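Local atomic coordinates of carbohydrate kinase, pfkB family (Enterococcus faecalis, PDB entry 3KTN), a protein that probably phosphorylates 2-keto-3-deoxygluconate or a similar sugar acid, as a magnesium-binding kinase of the PfkB (ribokinase) family. Residues T223-I226 against Q227-M230; L181-R184 against Q185-E188; F168-P172 against S173-A177. All coordinates share one frame; numbering follows the deposited sequence.

Contacts 1 and 2 are each a pair of successive helical turns, on helix 218-233 and helix 177-190 respectively; both are partly buried, with some apolar side chains (Ile226 and Met230; Met183 with Tyr187) turned into the protein and a glutamate-arginine pair spaced four residues apart on the outer flank. Contact 3 lies at the surface, in the loop that leads from strand 163-167 into helix 177-190, and is therefore continuous with the helix of contact 2. Here backbone bonds of a tight turn and an arginine on a sulfate do the work. Aromatic residues stitch the three together: Phe168 at the start of contact 3 packs on Tyr187 of contact 2 and on Phe229 of contact 1, whereas contacts 1 and 2 do not touch directly.

Contact 1: T223-I226 against Q227-M230; sequences TELI and QRFM
Glu224 and Arg228 meet one helical turn apart, their chains bent toward each other so that OE1 of Glu224 lies 2.9 Å from NH1 of Arg228. This is a salt bridge, but the N-H points poorly at the oxygen (125°), so its hydrogen bond is weak. Carboxylate and guanidinium are only 31° from coplanar, with the acid at the guanidinium edge. The bend in Glu224 comes at chi2 (-73°): CG leaves anti to the backbone N and the chain then turns along the helix toward Arg228. Leu225 approaches the same guanidinium from a different direction, CD1 lying over one face, toward its rim and 4.1 Å from NH2. That NH2 is bonded to the carbonyl of Ile211, giving the group a second anchor.

Thr223 and Gln227 run alongside each other and point the same way. The methyl CG2 of Thr223 fits snugly against the amide, 3.1 Å from OE1 of Gln227, while NE2 is bonded to Thr258 O. Thr223 OG1 turns back to the carbonyl of Glu219. On the inner side CG2 of Ile226 packs 4.2 Å from SE of selenomethionine Met230. Beneath all this runs ordinary alpha-helical bonding, such as Gln227 N to Thr223 O at 2.9 Å.

The inner face of helix 218-233 packs on two strands and a helix: Ile226 and Met230 rest on Tyr257 of strand 250-257 and Phe238 of strand 237-245, while Leu225 leans on Val205, and Ile226 and Phe229 on Leu204, of helix 201-206.

Contact 2: L181-R184 against Q185-E188; sequences LFMR and QQYE
Met183 and Tyr187 touch through the terminal methyl: CE of selenomethionine Met183 sits 3.3 Å from CE1 of Tyr187, a tight fit. Bends in the Met183 chain at chi2 (-43°) and chi3 curl the methyl round to the ring. On another flank Arg184 and Glu188 cross obliquely, guanidinium and carboxylate turned 66° apart. Their salt bridge is long, 3.4 Å from NH1 of Arg184 to OE2 of Glu188, and the hydrogen bond in it is weak. Phe182 offers one ring face to the amide end of Gln186, the two planes inclined at 47°.

One shell out, the hydroxyl of Tyr187 is hydrogen-bonded to the backbone N of Asn169, and its ring meets Phe166 edge-to-face. Leu140 of helix 138-142 packs on both Met183 and Tyr187. Arg184 NE has a weak bond to Leu207 O, and Arg147 of helix 144-159 touches Phe182 and Gln186. Regular alpha-helical bonds, including Tyr187 N to Met183 O at 2.9 Å, set the spacing of these pairs. Helix 177-190 is the connection in a beta-alpha-beta crossover between the neighbouring parallel strands 163-167 and 196-198, a unit characteristic of the ribokinase-type alpha/beta fold.

Contact 3: F168-P172 against S173-A177; sequences FNYRP and SLNTA. With SO4 (sulfate ion), chain B.
The tight 3-10 turn in which Arg171 meets Leu174 borders an anion site at the end of strand 163-167, where a sulfate, probably from the crystallisation liquor, is bound. Arg171 takes it side-on with two N-H groups: NE reaches O1 of the sulfate at 2.6 Å, and NH2 reaches O2 at 3.0 Å in a nearly straight bond (170°). The sulfur lies in the plane of the guanidinium, at its edge. An extended chain from CG to NE carries the group out to the ion, which is also hydrogen-bonded to Arg108. Two arginines, Arg171 and Arg108, on one anion are consistent with a pocket for the carboxylate of an acidic sugar, as in related 2-keto-3-deoxygluconate kinases. The magnesium-binding residue Ile276 is close by, its side chain about 7 Å from that of Arg171.

Leu174 lies beside the arginine and points the same way, CD1 4.1 Å from CB of Arg171, with CD2 near CD, so the aliphatic stem has an apolar neighbour. The turn is closed by two successive bonds: Leu174 N to Arg171 O at 2.9 Å and Asn175 N to Pro172 O at 3.0 Å. The N of Pro172 lies over the centre of one face of the Tyr170 ring, 3.9 Å above its plane, and CE1 of Tyr170 is 4.2 Å from CB of Asn175.

Thr176, next after the turn, is the N-cap of helix 177-190. His341 of the second subunit packs on Leu174. At the other end Phe168 is backbone-bonded to Phe198 of strand 196-198, and Tyr170 and Pro172 lean on Asp203 and Glu206, respectively, of helix 201-206.

Contact 1: T223-I226 against Q227-M230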
loop_
_atom_site.group_PDB
_atom_site.type_symbol
_atom_site.label_atom_id
_atom_site.label_comp_id
_atom_site.label_asym_id
_atom_site.label_seq_id
_atom_site.Cartn_x
_atom_site.Cartn_y
_atom_site.Cartn_z
ATOM N N THR A 223 -33.171 7.328 37.554
ATOM C CA THR A 223 -33.563 5.954 37.832
ATOM C C THR A 223 -35.081 5.742 37.777
ATOM O O THR A 223 -35.554 4.720 37.271
ATOM C CB THR A 223 -33.054 5.507 39.219
ATOM O OG1 THR A 223 -31.633 5.684 39.290
ATOM C CG2 THR A 223 -33.384 4.043 39.463
ATOM N N GLU A 224 -35.843 6.702 38.297
ATOM C CA GLU A 224 -37.302 6.599 38.304
ATOM C C GLU A 224 -37.838 6.448 36.885
ATOM O O GLU A 224 -38.678 5.591 36.618
ATOM C CB GLU A 224 -37.920 7.843 38.963
ATOM C CG GLU A 224 -39.408 7.734 39.304
ATOM C CD GLU A 224 -40.326 7.791 38.090
ATOM O OE1 GLU A 224 -40.159 8.697 37.245
ATOM O OE2 GLU A 224 -41.226 6.934 37.986
ATOM N N LEU A 225 -37.346 7.283 35.978
ATOM C CA LEU A 225 -37.780 7.234 34.590
ATOM C C LEU A 225 -37.460 5.901 33.911
ATOM O O LEU A 225 -38.316 5.314 33.247
ATOM C CB LEU A 225 -37.138 8.377 33.802
ATOM C CG LEU A 225 -37.274 8.334 32.277
ATOM C CD1 LEU A 225 -38.701 8.014 31.882
ATOM C CD2 LEU A 225 -36.851 9.670 31.699
ATOM N N ILE A 226 -36.234 5.420 34.091
ATOM C CA ILE A 226 -35.794 4.175 33.470
ATOM C C ILE A 226 -36.457 2.915 34.014
ATOM O O ILE A 226 -36.877 2.049 33.244
ATOM C CB ILE A 226 -34.254 4.032 33.574
ATOM C CG1 ILE A 226 -33.588 5.121 32.734
ATOM C CG2 ILE A 226 -33.813 2.648 33.108
ATOM C CD1 ILE A 226 -32.087 5.170 32.859
ATOM N N GLN A 227 -36.551 2.793 35.331
ATOM C CA GLN A 227 -37.175 1.606 35.902
ATOM C C GLN A 227 -38.679 1.606 35.654
ATOM O O GLN A 227 -39.329 0.565 35.737
ATOM C CB GLN A 227 -36.860 1.506 37.394
ATOM C CG GLN A 227 -35.372 1.378 37.657
ATOM C CD GLN A 227 -35.048 1.111 39.106
ATOM O OE1 GLN A 227 -35.471 1.854 39.993
ATOM N NE2 GLN A 227 -34.289 0.051 39.358
ATOM N N ARG A 228 -39.219 2.775 35.327
ATOM C CA ARG A 228 -40.639 2.912 35.034
ATOM C C ARG A 228 -40.836 2.319 33.635
ATOM O O ARG A 228 -41.731 1.500 33.408
ATOM C CB ARG A 228 -41.028 4.394 35.045
ATOM C CG ARG A 228 -42.478 4.678 35.408
ATOM C CD ARG A 228 -42.701 6.181 35.549
ATOM N NE ARG A 228 -42.785 6.850 34.254
ATOM C CZ ARG A 228 -42.470 8.124 34.043
ATOM N NH1 ARG A 228 -42.037 8.881 35.041
ATOM N NH2 ARG A 228 -42.606 8.649 32.833
ATOM N N PHE A 229 -39.984 2.744 32.705
ATOM C CA PHE A 229 -40.012 2.257 31.326
ATOM C C PHE A 229 -39.841 0.741 31.323
ATOM O O PHE A 229 -40.518 0.030 30.584
ATOM C CB PHE A 229 -38.880 2.921 30.525
ATOM C CG PHE A 229 -38.469 2.162 29.287
ATOM C CD1 PHE A 229 -39.287 2.128 28.163
ATOM C CD2 PHE A 229 -37.255 1.479 29.253
ATOM C CE1 PHE A 229 -38.904 1.425 27.019
ATOM C CE2 PHE A 229 -36.859 0.773 28.116
ATOM C CZ PHE A 229 -37.686 0.746 26.997
HETATM N N MSE A 230 -38.940 0.252 32.167
HETATM C CA MSE A 230 -38.663 -1.174 32.257
HETATM C C MSE A 230 -39.814 -2.029 32.776
HETATM O O MSE A 230 -40.092 -3.097 32.226
HETATM C CB MSE A 230 -37.443 -1.417 33.136
HETATM C CG MSE A 230 -36.132 -0.955 32.533
HETATM SE SE MSE A 230 -34.670 -1.454 33.680
HETATM C CE MSE A 230 -34.557 -3.335 33.239
#

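Contact 2: L181-R184 against Q185-E188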
loop_
_atom_site.group_PDB
_atom_site.type_symbol
_atom_site.label_atom_id
_atom_site.label_comp_id
_atom_site.label_asym_id
_atom_site.label_seq_id
_atom_site.Cartn_x
_atom_site.Cartn_y
_atom_site.Cartn_z
ATOM N N LEU A 181 -41.741 9.807 15.281
ATOM C CA LEU A 181 -43.016 9.321 15.792
ATOM C C LEU A 181 -43.332 7.950 15.208
ATOM O O LEU A 181 -43.808 7.061 15.912
ATOM C CB LEU A 181 -44.138 10.303 15.446
ATOM C CG LEU A 181 -44.052 11.689 16.090
ATOM C CD1 LEU A 181 -45.178 12.563 15.562
ATOM C CD2 LEU A 181 -44.129 11.564 17.607
ATOM N N PHE A 182 -43.062 7.783 13.918
ATOM C CA PHE A 182 -43.315 6.511 13.257
ATOM C C PHE A 182 -42.489 5.417 13.919
ATOM O O PHE A 182 -42.994 4.329 14.198
ATOM C CB PHE A 182 -42.951 6.587 11.774
ATOM C CG PHE A 182 -43.281 5.337 11.010
ATOM C CD1 PHE A 182 -44.604 5.005 10.732
ATOM C CD2 PHE A 182 -42.272 4.475 10.593
ATOM C CE1 PHE A 182 -44.919 3.830 10.052
ATOM C CE2 PHE A 182 -42.576 3.297 9.912
ATOM C CZ PHE A 182 -43.902 2.975 9.642
HETATM N N MSE A 183 -41.218 5.709 14.172
HETATM C CA MSE A 183 -40.344 4.732 14.802
HETATM C C MSE A 183 -40.786 4.428 16.220
HETATM O O MSE A 183 -40.595 3.316 16.712
HETATM C CB MSE A 183 -38.897 5.220 14.784
HETATM C CG MSE A 183 -38.293 5.203 13.391
HETATM SE SE MSE A 183 -38.764 3.575 12.431
HETATM C CE MSE A 183 -37.934 2.287 13.611
ATOM N N ARG A 184 -41.372 5.424 16.874
ATOM C CA ARG A 184 -41.880 5.259 18.229
ATOM C C ARG A 184 -42.848 4.078 18.222
ATOM O O ARG A 184 -42.729 3.146 19.019
ATOM C CB ARG A 184 -42.629 6.523 18.664
ATOM C CG ARG A 184 -43.596 6.303 19.820
ATOM C CD ARG A 184 -43.030 6.801 21.129
ATOM N NE ARG A 184 -43.353 8.206 21.361
ATOM C CZ ARG A 184 -44.513 8.640 21.849
ATOM N NH1 ARG A 184 -45.472 7.777 22.164
ATOM N NH2 ARG A 184 -44.711 9.939 22.029
ATOM N N GLN A 185 -43.798 4.133 17.296
ATOM C CA GLN A 185 -44.815 3.100 17.147
ATOM C C GLN A 185 -44.223 1.712 16.940
ATOM O O GLN A 185 -44.675 0.740 17.544
ATOM C CB GLN A 185 -45.724 3.435 15.962
ATOM C CG GLN A 185 -46.468 4.745 16.103
ATOM C CD GLN A 185 -47.168 5.150 14.823
ATOM O OE1 GLN A 185 -47.957 4.387 14.266
ATOM N NE2 GLN A 185 -46.884 6.359 14.349
ATOM N N GLN A 186 -43.213 1.620 16.080
ATOM C CA GLN A 186 -42.589 0.335 15.793
ATOM C C GLN A 186 -41.848 -0.218 17.000
ATOM O O GLN A 186 -41.883 -1.415 17.257
ATOM C CB GLN A 186 -41.651 0.471 14.597
ATOM C CG GLN A 186 -42.261 1.290 13.468
ATOM C CD GLN A 186 -43.683 0.859 13.127
ATOM O OE1 GLN A 186 -44.477 1.655 12.629
ATOM N NE2 GLN A 186 -44.001 -0.405 13.382
ATOM N N TYR A 187 -41.185 0.654 17.750
ATOM C CA TYR A 187 -40.465 0.216 18.937
ATOM C C TYR A 187 -41.456 -0.249 20.005
ATOM O O TYR A 187 -41.230 -1.255 20.688
ATOM C CB TYR A 187 -39.596 1.360 19.476
ATOM C CG TYR A 187 -38.265 1.523 18.758
ATOM C CD1 TYR A 187 -38.189 1.523 17.364
ATOM C CD2 TYR A 187 -37.083 1.686 19.477
ATOM C CE1 TYR A 187 -36.964 1.679 16.705
ATOM C CE2 TYR A 187 -35.853 1.843 18.827
ATOM C CZ TYR A 187 -35.803 1.839 17.444
ATOM O OH TYR A 187 -34.592 1.998 16.806
ATOM N N GLU A 188 -42.565 0.476 20.142
ATOM C CA GLU A 188 -43.574 0.116 21.133
ATOM C C GLU A 188 -44.136 -1.267 20.831
ATOM O O GLU A 188 -44.540 -1.991 21.735
ATOM C CB GLU A 188 -44.690 1.167 21.161
ATOM C CG GLU A 188 -44.167 2.550 21.521
ATOM C CD GLU A 188 -45.253 3.602 21.655
ATOM O OE1 GLU A 188 -46.195 3.607 20.831
ATOM O OE2 GLU A 188 -45.149 4.440 22.578
#

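Contact 3: F168-P172 against S173-A177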
loop_
_atom_site.group_PDB
_atom_site.type_symbol
_atom_site.label_atom_id
_atom_site.label_comp_id
_atom_site.label_asym_id
_atom_site.label_seq_id
_atom_site.Cartn_x
_atom_site.Cartn_y
_atom_site.Cartn_z
ATOM N N PHE A 168 -31.699 0.086 20.574
ATOM C CA PHE A 168 -32.321 1.278 20.023
ATOM C C PHE A 168 -31.322 1.777 18.978
ATOM O O PHE A 168 -30.131 1.903 19.268
ATOM C CB PHE A 168 -32.483 2.351 21.110
ATOM C CG PHE A 168 -33.703 2.181 21.978
ATOM C CD1 PHE A 168 -34.856 2.916 21.724
ATOM C CD2 PHE A 168 -33.694 1.306 23.058
ATOM C CE1 PHE A 168 -35.988 2.783 22.539
ATOM C CE2 PHE A 168 -34.818 1.166 23.879
ATOM C CZ PHE A 168 -35.962 1.904 23.619
ATOM N N ASN A 169 -31.788 2.045 17.766
ATOM C CA ASN A 169 -30.896 2.545 16.730
ATOM C C ASN A 169 -31.463 3.869 16.250
ATOM O O ASN A 169 -31.576 4.113 15.055
ATOM C CB ASN A 169 -30.810 1.564 15.559
ATOM C CG ASN A 169 -29.598 1.817 14.679
ATOM O OD1 ASN A 169 -29.664 1.704 13.456
ATOM N ND2 ASN A 169 -28.476 2.150 15.305
ATOM N N TYR A 170 -31.828 4.716 17.205
ATOM C CA TYR A 170 -32.404 6.020 16.912
ATOM C C TYR A 170 -31.355 7.117 16.866
ATOM O O TYR A 170 -30.679 7.384 17.856
ATOM C CB TYR A 170 -33.459 6.378 17.966
ATOM C CG TYR A 170 -33.908 7.825 17.919
ATOM C CD1 TYR A 170 -34.531 8.350 16.784
ATOM C CD2 TYR A 170 -33.707 8.671 19.011
ATOM C CE1 TYR A 170 -34.944 9.683 16.740
ATOM C CE2 TYR A 170 -34.117 10.006 18.978
ATOM C CZ TYR A 170 -34.733 10.503 17.840
ATOM O OH TYR A 170 -35.139 11.817 17.802
ATOM N N ARG A 171 -31.226 7.749 15.706
ATOM C CA ARG A 171 -30.275 8.836 15.535
ATOM C C ARG A 171 -31.050 10.107 15.211
ATOM O O ARG A 171 -31.517 10.300 14.088
ATOM C CB ARG A 171 -29.275 8.507 14.425
ATOM C CG ARG A 171 -28.385 7.320 14.758
ATOM C CD ARG A 171 -27.362 7.061 13.670
ATOM N NE ARG A 171 -26.607 5.833 13.902
ATOM C CZ ARG A 171 -25.808 5.622 14.942
ATOM N NH1 ARG A 171 -25.652 6.562 15.863
ATOM N NH2 ARG A 171 -25.167 4.466 15.064
ATOM N N PRO A 172 -31.201 10.989 16.211
ATOM C CA PRO A 172 -31.915 12.263 16.099
ATOM C C PRO A 172 -31.611 12.995 14.795
ATOM O O PRO A 172 -32.510 13.319 14.019
ATOM C CB PRO A 172 -31.417 13.036 17.316
ATOM C CG PRO A 172 -31.187 11.953 18.327
ATOM C CD PRO A 172 -30.500 10.893 17.507
ATOM N N SER A 173 -30.325 13.235 14.568
ATOM C CA SER A 173 -29.846 13.942 13.387
ATOM C C SER A 173 -30.311 13.392 12.038
ATOM O O SER A 173 -30.437 14.145 11.072
ATOM C CB SER A 173 -28.315 13.995 13.419
ATOM O OG SER A 173 -27.768 12.716 13.699
ATOM N N LEU A 174 -30.565 12.091 11.960
ATOM C CA LEU A 174 -30.995 11.495 10.700
ATOM C C LEU A 174 -32.502 11.256 10.624
ATOM O O LEU A 174 -32.970 10.476 9.793
ATOM C CB LEU A 174 -30.255 10.172 10.462
ATOM C CG LEU A 174 -28.744 10.227 10.197
ATOM C CD1 LEU A 174 -28.026 10.918 11.347
ATOM C CD2 LEU A 174 -28.213 8.813 10.008
ATOM N N ASN A 175 -33.261 11.932 11.484
ATOM C CA ASN A 175 -34.713 11.773 11.498
ATOM C C ASN A 175 -35.476 13.089 11.533
ATOM O O ASN A 175 -35.018 14.076 12.110
ATOM C CB ASN A 175 -35.157 10.931 12.703
ATOM C CG ASN A 175 -34.911 9.448 12.509
ATOM O OD1 ASN A 175 -33.769 8.992 12.502
ATOM N ND2 ASN A 175 -35.988 8.686 12.348
ATOM N N THR A 176 -36.652 13.090 10.913
ATOM C CA THR A 176 -37.511 14.264 10.898
ATOM C C THR A 176 -38.435 14.117 12.101
ATOM O O THR A 176 -38.365 13.119 12.822
ATOM C CB THR A 176 -38.374 14.324 9.624
ATOM O OG1 THR A 176 -39.367 13.290 9.668
ATOM C CG2 THR A 176 -37.511 14.131 8.387
ATOM N N ALA A 177 -39.299 15.102 12.318
ATOM C CA ALA A 177 -40.230 15.057 13.439
ATOM C C ALA A 177 -41.161 13.854 13.319
ATOM O O ALA A 177 -41.345 13.102 14.275
ATOM C CB ALA A 177 -41.043 16.345 13.492
HETATM S S SO4 B . -26.655 2.927 11.737
HETATM O O1 SO4 B . -27.465 4.068 12.205
HETATM O O2 SO4 B . -25.678 2.561 12.773
HETATM O O3 SO4 B . -27.532 1.775 11.462
HETATM O O4 SO4 B . -25.968 3.316 10.494
#